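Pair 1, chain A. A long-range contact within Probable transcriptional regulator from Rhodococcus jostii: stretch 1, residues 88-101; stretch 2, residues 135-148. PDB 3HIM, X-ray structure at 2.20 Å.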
# COMPACT_ATOMS: atom_id res chain seq x y z
N ALA A 88 22.19 -3.82 19.99
CA ALA A 88 21.78 -5.12 19.49
C ALA A 88 20.78 -5.01 18.34
O ALA A 88 19.92 -4.12 18.32
CB ALA A 88 21.22 -5.99 20.62
N ALA A 89 20.91 -5.91 17.37
CA ALA A 89 20.06 -5.96 16.20
C ALA A 89 18.55 -5.89 16.49
O ALA A 89 17.84 -5.14 15.81
CB ALA A 89 20.40 -7.18 15.36
N PRO A 90 18.04 -6.66 17.50
CA PRO A 90 16.59 -6.57 17.73
C PRO A 90 16.11 -5.16 18.09
O PRO A 90 15.03 -4.76 17.64
CB PRO A 90 16.35 -7.53 18.88
CG PRO A 90 17.51 -8.49 18.82
CD PRO A 90 18.66 -7.64 18.41
N ASP A 91 16.93 -4.43 18.87
CA ASP A 91 16.65 -3.04 19.28
C ASP A 91 16.73 -2.09 18.10
O ASP A 91 16.00 -1.11 18.03
CB ASP A 91 17.69 -2.56 20.32
CG ASP A 91 17.65 -3.35 21.61
OD1 ASP A 91 16.63 -3.30 22.33
OD2 ASP A 91 18.65 -4.01 21.91
N ARG A 92 17.69 -2.34 17.20
CA ARG A 92 17.81 -1.61 15.93
C ARG A 92 16.54 -1.79 15.07
O ARG A 92 16.06 -0.83 14.46
CB ARG A 92 19.04 -2.10 15.15
CG ARG A 92 20.39 -1.80 15.85
CD ARG A 92 21.59 -2.37 15.13
NE ARG A 92 21.74 -1.80 13.79
CZ ARG A 92 22.68 -2.15 12.90
NH1 ARG A 92 23.57 -3.08 13.20
NH2 ARG A 92 22.69 -1.59 11.69
N LEU A 93 16.03 -3.01 15.03
CA LEU A 93 14.83 -3.32 14.28
C LEU A 93 13.59 -2.68 14.90
O LEU A 93 12.77 -2.12 14.18
CB LEU A 93 14.66 -4.84 14.13
CG LEU A 93 13.60 -5.25 13.09
CD1 LEU A 93 14.04 -4.83 11.67
CD2 LEU A 93 13.28 -6.74 13.19
N MET A 94 13.44 -2.76 16.22
CA MET A 94 12.36 -2.04 16.88
C MET A 94 12.40 -0.55 16.50
O MET A 94 11.37 0.05 16.20
CB MET A 94 12.44 -2.20 18.41
CG MET A 94 12.18 -3.63 18.93
SD MET A 94 12.53 -3.88 20.71
CE MET A 94 11.95 -2.33 21.41
N SER A 95 13.59 0.02 16.50
CA SER A 95 13.73 1.48 16.39
C SER A 95 13.41 1.97 14.98
O SER A 95 12.68 2.96 14.79
CB SER A 95 15.16 1.89 16.78
OG SER A 95 15.29 3.30 16.76
N THR A 96 13.98 1.27 14.01
CA THR A 96 13.79 1.65 12.62
C THR A 96 12.36 1.36 12.16
O THR A 96 11.80 2.18 11.43
CB THR A 96 14.76 0.94 11.70
OG1 THR A 96 14.67 -0.47 11.93
CG2 THR A 96 16.19 1.45 11.93
N VAL A 97 11.79 0.21 12.57
CA VAL A 97 10.38 -0.10 12.25
C VAL A 97 9.44 0.96 12.87
O VAL A 97 8.58 1.50 12.16
CB VAL A 97 9.95 -1.56 12.66
CG1 VAL A 97 8.43 -1.74 12.47
CG2 VAL A 97 10.69 -2.60 11.81
N THR A 98 9.63 1.27 14.15
CA THR A 98 8.90 2.37 14.79
C THR A 98 8.95 3.69 13.97
O THR A 98 7.90 4.26 13.64
CB THR A 98 9.40 2.66 16.22
OG1 THR A 98 9.27 1.47 17.00
CG2 THR A 98 8.59 3.80 16.89
N ALA A 99 10.16 4.16 13.68
CA ALA A 99 10.34 5.38 12.86
C ALA A 99 9.73 5.25 11.48
O ALA A 99 9.11 6.17 10.97
CB ALA A 99 11.82 5.73 12.74
N TYR A 100 9.91 4.10 10.86
CA TYR A 100 9.38 3.88 9.53
C TYR A 100 7.86 3.94 9.50
O TYR A 100 7.28 4.69 8.69
CB TYR A 100 9.85 2.54 9.00
CG TYR A 100 9.57 2.28 7.54
CD1 TYR A 100 10.15 3.06 6.53
CD2 TYR A 100 8.77 1.20 7.17
CE1 TYR A 100 9.92 2.76 5.15
CE2 TYR A 100 8.51 0.91 5.84
CZ TYR A 100 9.09 1.68 4.83
OH TYR A 100 8.82 1.34 3.54
N VAL A 101 7.20 3.18 10.38
CA VAL A 101 5.73 3.16 10.43
C VAL A 101 5.16 4.55 10.82
O VAL A 101 4.25 5.08 10.15
CB VAL A 101 5.24 2.06 11.38
CG1 VAL A 101 3.75 2.19 11.68
CG2 VAL A 101 5.55 0.66 10.76
N SER A 135 17.82 2.16 -1.17
CA SER A 135 18.56 2.46 0.06
C SER A 135 17.72 2.29 1.31
O SER A 135 18.22 1.84 2.33
CB SER A 135 19.14 3.87 0.05
OG SER A 135 20.12 3.97 -0.94
N THR A 136 16.44 2.66 1.22
CA THR A 136 15.49 2.51 2.30
C THR A 136 15.35 1.05 2.71
O THR A 136 15.40 0.72 3.90
CB THR A 136 14.12 3.14 1.91
OG1 THR A 136 14.33 4.52 1.60
CG2 THR A 136 13.13 3.07 3.04
N THR A 137 15.20 0.17 1.72
CA THR A 137 15.07 -1.26 2.01
C THR A 137 16.37 -1.77 2.63
O THR A 137 16.33 -2.56 3.56
CB THR A 137 14.75 -2.08 0.73
OG1 THR A 137 13.53 -1.60 0.17
CG2 THR A 137 14.57 -3.57 1.05
N LYS A 138 17.51 -1.32 2.10
CA LYS A 138 18.81 -1.81 2.56
C LYS A 138 19.08 -1.53 4.07
O LYS A 138 19.84 -2.27 4.72
CB LYS A 138 19.96 -1.27 1.68
N VAL A 139 18.44 -0.48 4.61
CA VAL A 139 18.54 -0.17 6.05
C VAL A 139 18.01 -1.35 6.84
O VAL A 139 18.59 -1.74 7.86
CB VAL A 139 17.78 1.12 6.46
CG1 VAL A 139 17.79 1.29 8.00
CG2 VAL A 139 18.39 2.34 5.77
N PHE A 140 16.92 -1.92 6.36
CA PHE A 140 16.33 -3.05 7.05
C PHE A 140 17.14 -4.32 6.80
O PHE A 140 17.40 -5.07 7.73
CB PHE A 140 14.84 -3.22 6.71
CG PHE A 140 13.95 -2.13 7.28
CD1 PHE A 140 13.76 -2.01 8.66
CD2 PHE A 140 13.29 -1.23 6.44
CE1 PHE A 140 12.94 -1.00 9.20
CE2 PHE A 140 12.48 -0.23 6.97
CZ PHE A 140 12.29 -0.11 8.35
N THR A 141 17.58 -4.54 5.56
CA THR A 141 18.34 -5.76 5.28
C THR A 141 19.65 -5.82 6.08
O THR A 141 20.01 -6.88 6.59
CB THR A 141 18.58 -6.01 3.74
OG1 THR A 141 19.30 -4.92 3.19
CG2 THR A 141 17.29 -6.10 2.99
N ARG A 142 20.33 -4.67 6.23
CA ARG A 142 21.53 -4.60 7.06
C ARG A 142 21.23 -5.03 8.50
O ARG A 142 21.95 -5.86 9.06
CB ARG A 142 22.15 -3.19 7.02
N ILE A 143 20.16 -4.50 9.08
CA ILE A 143 19.79 -4.82 10.46
C ILE A 143 19.49 -6.31 10.57
O ILE A 143 19.99 -6.98 11.48
CB ILE A 143 18.61 -3.96 10.98
CG1 ILE A 143 19.09 -2.53 11.24
CG2 ILE A 143 17.97 -4.56 12.27
CD1 ILE A 143 18.00 -1.49 11.08
N ILE A 144 18.72 -6.84 9.62
CA ILE A 144 18.34 -8.24 9.64
C ILE A 144 19.58 -9.14 9.51
O ILE A 144 19.71 -10.14 10.23
CB ILE A 144 17.25 -8.56 8.61
CG1 ILE A 144 15.99 -7.74 8.92
CG2 ILE A 144 16.92 -10.05 8.63
CD1 ILE A 144 14.91 -7.81 7.82
N GLU A 145 20.48 -8.75 8.61
CA GLU A 145 21.77 -9.41 8.47
C GLU A 145 22.57 -9.36 9.77
O GLU A 145 23.10 -10.37 10.22
CB GLU A 145 22.58 -8.74 7.36
CG GLU A 145 22.09 -9.10 5.96
CD GLU A 145 22.75 -8.30 4.86
OE1 GLU A 145 23.68 -7.50 5.13
OE2 GLU A 145 22.34 -8.48 3.70
N ALA A 146 22.65 -8.17 10.37
CA ALA A 146 23.39 -8.02 11.61
C ALA A 146 22.92 -9.03 12.65
O ALA A 146 23.73 -9.68 13.29
CB ALA A 146 23.26 -6.61 12.14
N GLY A 147 21.60 -9.17 12.81
CA GLY A 147 21.00 -10.08 13.79
C GLY A 147 21.23 -11.55 13.49
O GLY A 147 21.36 -12.38 14.41
N ALA A 148 21.26 -11.87 12.20
CA ALA A 148 21.57 -13.22 11.77
C ALA A 148 23.00 -13.54 12.18
O ALA A 148 23.25 -14.60 12.76
CB ALA A 148 21.37 -13.36 10.27

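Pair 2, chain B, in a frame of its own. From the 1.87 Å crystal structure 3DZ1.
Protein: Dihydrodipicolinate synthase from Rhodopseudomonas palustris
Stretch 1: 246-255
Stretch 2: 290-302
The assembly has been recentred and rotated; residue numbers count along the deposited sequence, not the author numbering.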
# COMPACT_ATOMS: atom_id res chain seq x y z
N ASP B 246 -16.06 20.93 -21.67
CA ASP B 246 -15.03 20.49 -22.61
C ASP B 246 -13.98 21.55 -22.91
O ASP B 246 -12.82 21.21 -23.20
CB ASP B 246 -15.66 20.05 -23.94
CG ASP B 246 -16.41 18.74 -23.81
OD1 ASP B 246 -16.40 18.13 -22.71
OD2 ASP B 246 -17.01 18.31 -24.82
N ALA B 247 -14.38 22.81 -22.86
CA ALA B 247 -13.45 23.91 -23.10
C ALA B 247 -12.48 24.01 -21.93
O ALA B 247 -11.33 24.41 -22.10
CB ALA B 247 -14.22 25.22 -23.27
N HIS B 248 -12.94 23.62 -20.75
CA HIS B 248 -12.10 23.67 -19.56
C HIS B 248 -11.37 22.36 -19.26
O HIS B 248 -10.39 22.36 -18.52
CB HIS B 248 -12.94 24.07 -18.35
CG HIS B 248 -13.23 25.54 -18.29
ND1 HIS B 248 -12.41 26.43 -17.62
CD2 HIS B 248 -14.18 26.28 -18.90
CE1 HIS B 248 -12.85 27.66 -17.82
NE2 HIS B 248 -13.92 27.60 -18.59
N LEU B 249 -11.83 21.26 -19.83
CA LEU B 249 -11.21 19.97 -19.55
C LEU B 249 -9.69 19.91 -19.73
O LEU B 249 -9.01 19.28 -18.93
CB LEU B 249 -11.89 18.87 -20.39
CG LEU B 249 -11.48 17.44 -20.02
CD1 LEU B 249 -11.72 17.20 -18.53
CD2 LEU B 249 -12.29 16.46 -20.87
N PRO B 250 -9.15 20.55 -20.77
CA PRO B 250 -7.69 20.50 -20.94
C PRO B 250 -6.96 21.04 -19.71
O PRO B 250 -5.97 20.46 -19.26
CB PRO B 250 -7.46 21.35 -22.18
CG PRO B 250 -8.68 21.06 -23.00
CD PRO B 250 -9.79 21.17 -21.95
N LEU B 251 -7.44 22.16 -19.17
CA LEU B 251 -6.81 22.76 -17.99
C LEU B 251 -7.21 22.00 -16.73
O LEU B 251 -6.41 21.86 -15.81
CB LEU B 251 -7.19 24.23 -17.86
CG LEU B 251 -6.57 24.99 -16.69
CD1 LEU B 251 -5.05 24.93 -16.78
CD2 LEU B 251 -7.05 26.44 -16.71
N ILE B 252 -8.45 21.53 -16.68
CA ILE B 252 -8.90 20.77 -15.53
C ILE B 252 -7.99 19.55 -15.36
O ILE B 252 -7.53 19.26 -14.25
CB ILE B 252 -10.36 20.27 -15.72
CG1 ILE B 252 -11.32 21.45 -15.56
CG2 ILE B 252 -10.67 19.15 -14.73
CD1 ILE B 252 -12.77 21.13 -15.91
N ARG B 253 -7.71 18.85 -16.45
CA ARG B 253 -6.86 17.67 -16.35
C ARG B 253 -5.40 18.01 -16.08
O ARG B 253 -4.70 17.24 -15.42
CB ARG B 253 -6.98 16.79 -17.61
CG ARG B 253 -6.52 17.41 -18.89
CD ARG B 253 -5.01 17.25 -19.11
NE ARG B 253 -4.57 18.29 -20.02
CZ ARG B 253 -3.87 18.09 -21.13
NH1 ARG B 253 -3.51 16.86 -21.49
NH2 ARG B 253 -3.55 19.12 -21.89
N TYR B 254 -4.93 19.16 -16.55
CA TYR B 254 -3.54 19.54 -16.30
C TYR B 254 -3.35 19.81 -14.80
O TYR B 254 -2.35 19.42 -14.21
CB TYR B 254 -3.15 20.80 -17.09
CG TYR B 254 -1.65 20.99 -17.20
CD1 TYR B 254 -0.94 20.52 -18.30
CD2 TYR B 254 -0.93 21.62 -16.18
CE1 TYR B 254 0.45 20.65 -18.38
CE2 TYR B 254 0.46 21.75 -16.24
CZ TYR B 254 1.14 21.27 -17.34
OH TYR B 254 2.51 21.39 -17.40
N GLU B 255 -4.34 20.47 -14.20
CA GLU B 255 -4.29 20.80 -12.78
C GLU B 255 -4.52 19.56 -11.92
O GLU B 255 -4.14 19.51 -10.75
CB GLU B 255 -5.36 21.85 -12.44
CG GLU B 255 -5.23 22.45 -11.05
CD GLU B 255 -6.45 23.26 -10.64
OE1 GLU B 255 -6.79 24.22 -11.34
OE2 GLU B 255 -7.06 22.92 -9.60
N THR B 290 8.86 25.75 -18.32
CA THR B 290 8.11 25.06 -19.36
C THR B 290 6.67 24.76 -18.95
O THR B 290 5.75 24.99 -19.72
CB THR B 290 8.82 23.76 -19.77
OG1 THR B 290 10.09 24.09 -20.35
CG2 THR B 290 8.00 22.99 -20.78
N ALA B 291 6.49 24.25 -17.74
CA ALA B 291 5.15 23.94 -17.25
C ALA B 291 4.31 25.22 -17.22
O ALA B 291 3.13 25.21 -17.57
CB ALA B 291 5.22 23.32 -15.85
N ARG B 292 4.93 26.33 -16.83
CA ARG B 292 4.22 27.61 -16.79
C ARG B 292 3.76 27.99 -18.19
O ARG B 292 2.64 28.45 -18.37
CB ARG B 292 5.12 28.72 -16.22
CG ARG B 292 5.50 28.55 -14.75
CD ARG B 292 5.97 29.86 -14.14
NE ARG B 292 7.17 30.40 -14.79
CZ ARG B 292 8.41 30.01 -14.51
NH1 ARG B 292 8.63 29.08 -13.59
NH2 ARG B 292 9.44 30.56 -15.14
N GLU B 293 4.62 27.78 -19.18
CA GLU B 293 4.28 28.10 -20.56
C GLU B 293 3.11 27.23 -21.02
O GLU B 293 2.18 27.70 -21.67
CB GLU B 293 5.49 27.86 -21.48
CG GLU B 293 5.31 28.35 -22.92
CD GLU B 293 4.29 27.55 -23.72
OE1 GLU B 293 4.24 26.32 -23.55
OE2 GLU B 293 3.56 28.15 -24.54
N GLU B 294 3.16 25.94 -20.67
CA GLU B 294 2.10 25.02 -21.06
C GLU B 294 0.78 25.45 -20.44
O GLU B 294 -0.26 25.41 -21.11
CB GLU B 294 2.46 23.59 -20.62
CG GLU B 294 3.79 23.10 -21.22
CD GLU B 294 4.19 21.73 -20.73
OE1 GLU B 294 4.02 21.45 -19.53
OE2 GLU B 294 4.71 20.93 -21.54
N VAL B 295 0.81 25.86 -19.18
CA VAL B 295 -0.41 26.32 -18.51
C VAL B 295 -0.88 27.59 -19.22
O VAL B 295 -2.08 27.75 -19.47
CB VAL B 295 -0.15 26.65 -17.02
CG1 VAL B 295 -1.39 27.32 -16.41
CG2 VAL B 295 0.18 25.37 -16.26
N ASP B 296 0.05 28.48 -19.55
CA ASP B 296 -0.29 29.71 -20.25
C ASP B 296 -0.95 29.40 -21.58
O ASP B 296 -1.90 30.07 -21.99
CB ASP B 296 0.96 30.56 -20.51
CG ASP B 296 1.53 31.19 -19.25
OD1 ASP B 296 0.82 31.21 -18.22
OD2 ASP B 296 2.68 31.67 -19.29
N TYR B 297 -0.45 28.37 -22.26
CA TYR B 297 -1.01 27.98 -23.55
C TYR B 297 -2.47 27.56 -23.39
O TYR B 297 -3.34 27.98 -24.15
CB TYR B 297 -0.21 26.83 -24.16
CG TYR B 297 -0.69 26.41 -25.53
CD1 TYR B 297 -0.59 27.28 -26.62
CD2 TYR B 297 -1.23 25.15 -25.75
CE1 TYR B 297 -1.04 26.89 -27.89
CE2 TYR B 297 -1.68 24.75 -27.01
CZ TYR B 297 -1.58 25.63 -28.08
OH TYR B 297 -2.01 25.23 -29.32
N LEU B 298 -2.74 26.73 -22.39
CA LEU B 298 -4.09 26.26 -22.14
C LEU B 298 -5.00 27.44 -21.80
O LEU B 298 -6.14 27.52 -22.26
CB LEU B 298 -4.10 25.25 -20.99
CG LEU B 298 -3.36 23.93 -21.26
CD1 LEU B 298 -3.45 23.04 -20.03
CD2 LEU B 298 -3.96 23.23 -22.47
N LEU B 299 -4.48 28.37 -21.00
CA LEU B 299 -5.23 29.55 -20.61
C LEU B 299 -5.60 30.40 -21.82
O LEU B 299 -6.71 30.92 -21.91
CB LEU B 299 -4.41 30.41 -19.63
CG LEU B 299 -4.23 29.86 -18.21
CD1 LEU B 299 -3.22 30.72 -17.43
CD2 LEU B 299 -5.59 29.85 -17.50
N SER B 300 -4.66 30.51 -22.76
CA SER B 300 -4.87 31.31 -23.97
C SER B 300 -5.95 30.73 -24.86
O SER B 300 -6.63 31.47 -25.58
CB SER B 300 -3.56 31.43 -24.76
OG SER B 300 -3.22 30.20 -25.39
N ARG B 301 -6.10 29.41 -24.82
CA ARG B 301 -7.11 28.73 -25.64
C ARG B 301 -8.49 28.78 -25.02
O ARG B 301 -9.50 28.61 -25.70
CB ARG B 301 -6.68 27.28 -25.90
CG ARG B 301 -5.48 27.17 -26.83
CD ARG B 301 -4.83 25.81 -26.77
NE ARG B 301 -5.70 24.73 -27.23
CZ ARG B 301 -6.08 24.56 -28.49
NH1 ARG B 301 -5.67 25.40 -29.44
NH2 ARG B 301 -6.87 23.54 -28.81
N LEU B 302 -8.53 29.03 -23.71
CA LEU B 302 -9.79 29.12 -22.99
C LEU B 302 -10.51 30.37 -23.48
O LEU B 302 -11.64 30.24 -24.00
CB LEU B 302 -9.51 29.24 -21.50
CG LEU B 302 -10.21 28.29 -20.54
CD1 LEU B 302 -10.09 26.85 -21.00
CD2 LEU B 302 -9.59 28.47 -19.16

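Pair 1 and pair 2 share one backbone arrangement, two helices packed side by side and running nearly antiparallel. The angle between their directions is 158° in pair 1 and 163° in pair 2, and the axes approach to 8.9 and 9.4 Å. Fourteen central residues superpose with an RMSD of 0.4 Å, and the two contacts bury similar areas, 570 and 530 Å². Within this common frame the side chains differ at most inward-facing positions.

The closest agreement lies at the centre. Leu A93 matches Leu B251, both with chi1 t and chi2 p, and their side-chain centres fall 0.9 Å apart. Opposite them, Ile A143 matches Leu B298, and each is a knob in a hole formed by four residues of the other helix. Ile A143 sits among Ala A89, Arg A92, Leu A93 and Thr A96, with its CG2 3.8 Å from Leu A93 CB. Leu B298 sits among Pro B250, Leu B251, Arg B253 and Tyr B254, with its CD1 4.1 Å from Leu B251 CD1. A branched aliphatic side chain thus fills the same place in both. Ile A144 and Leu B299 also coincide, their side-chain centres 0.5 Å apart, and each touches the matched leucine: Ile A144 CG1 is 4.5 Å from Leu A93 CD1, and Leu B299 CD2 is 3.8 Å from Leu B251 CD2.

The walls of these holes are built differently. Arg A92 matches Pro B250, and both CA-to-CB bonds point toward the partner helix. The long arginine reaches across it, with NE 3.7 Å from Ile A143 CG1 and NH1 3.7 Å from Ala A146 CB, whereas the compact proline places CB 4.0 Å from Leu B298 CD2.

The second knob reverses its origin. In pair 1 it is Phe A140, on the second helix, which inserts among Leu A93, Thr A96, Val A97 and Tyr A100. Its match, Val B295, is smaller, and the large ring of pair 2 comes instead from the first helix: Tyr B254, the match of Thr A96, inserts among Ala B291, Glu B294, Val B295 and Leu B298. Thr A96 is short enough to leave room for the phenylalanine, and its OG1, 3.3 Å from Phe A140 CE1, donates a hydrogen bond to Arg A92 O (2.9 Å) in its own helix. Tyr B254 packs CE2 against Val B295 CG2 at 3.6 Å and extends its hydroxyl to Glu B294, where OH donates to OE1 at 2.6 Å. That is the only hydrogen bond across either contact; Val A139, at the position of Glu B294, offers methyl contact alone, with CG1 4.2 Å from Thr A96 CG2.

At the far end, Gly A147 matches Leu B302. Without a side chain, Gly A147 lets Ala A89 CB approach its CA to 3.4 Å; an ideal CB there would lie 3.2 Å from that methyl. Leu B302 instead reaches across, placing CG over one face of the His B248 ring, 4.2 Å from its centroid.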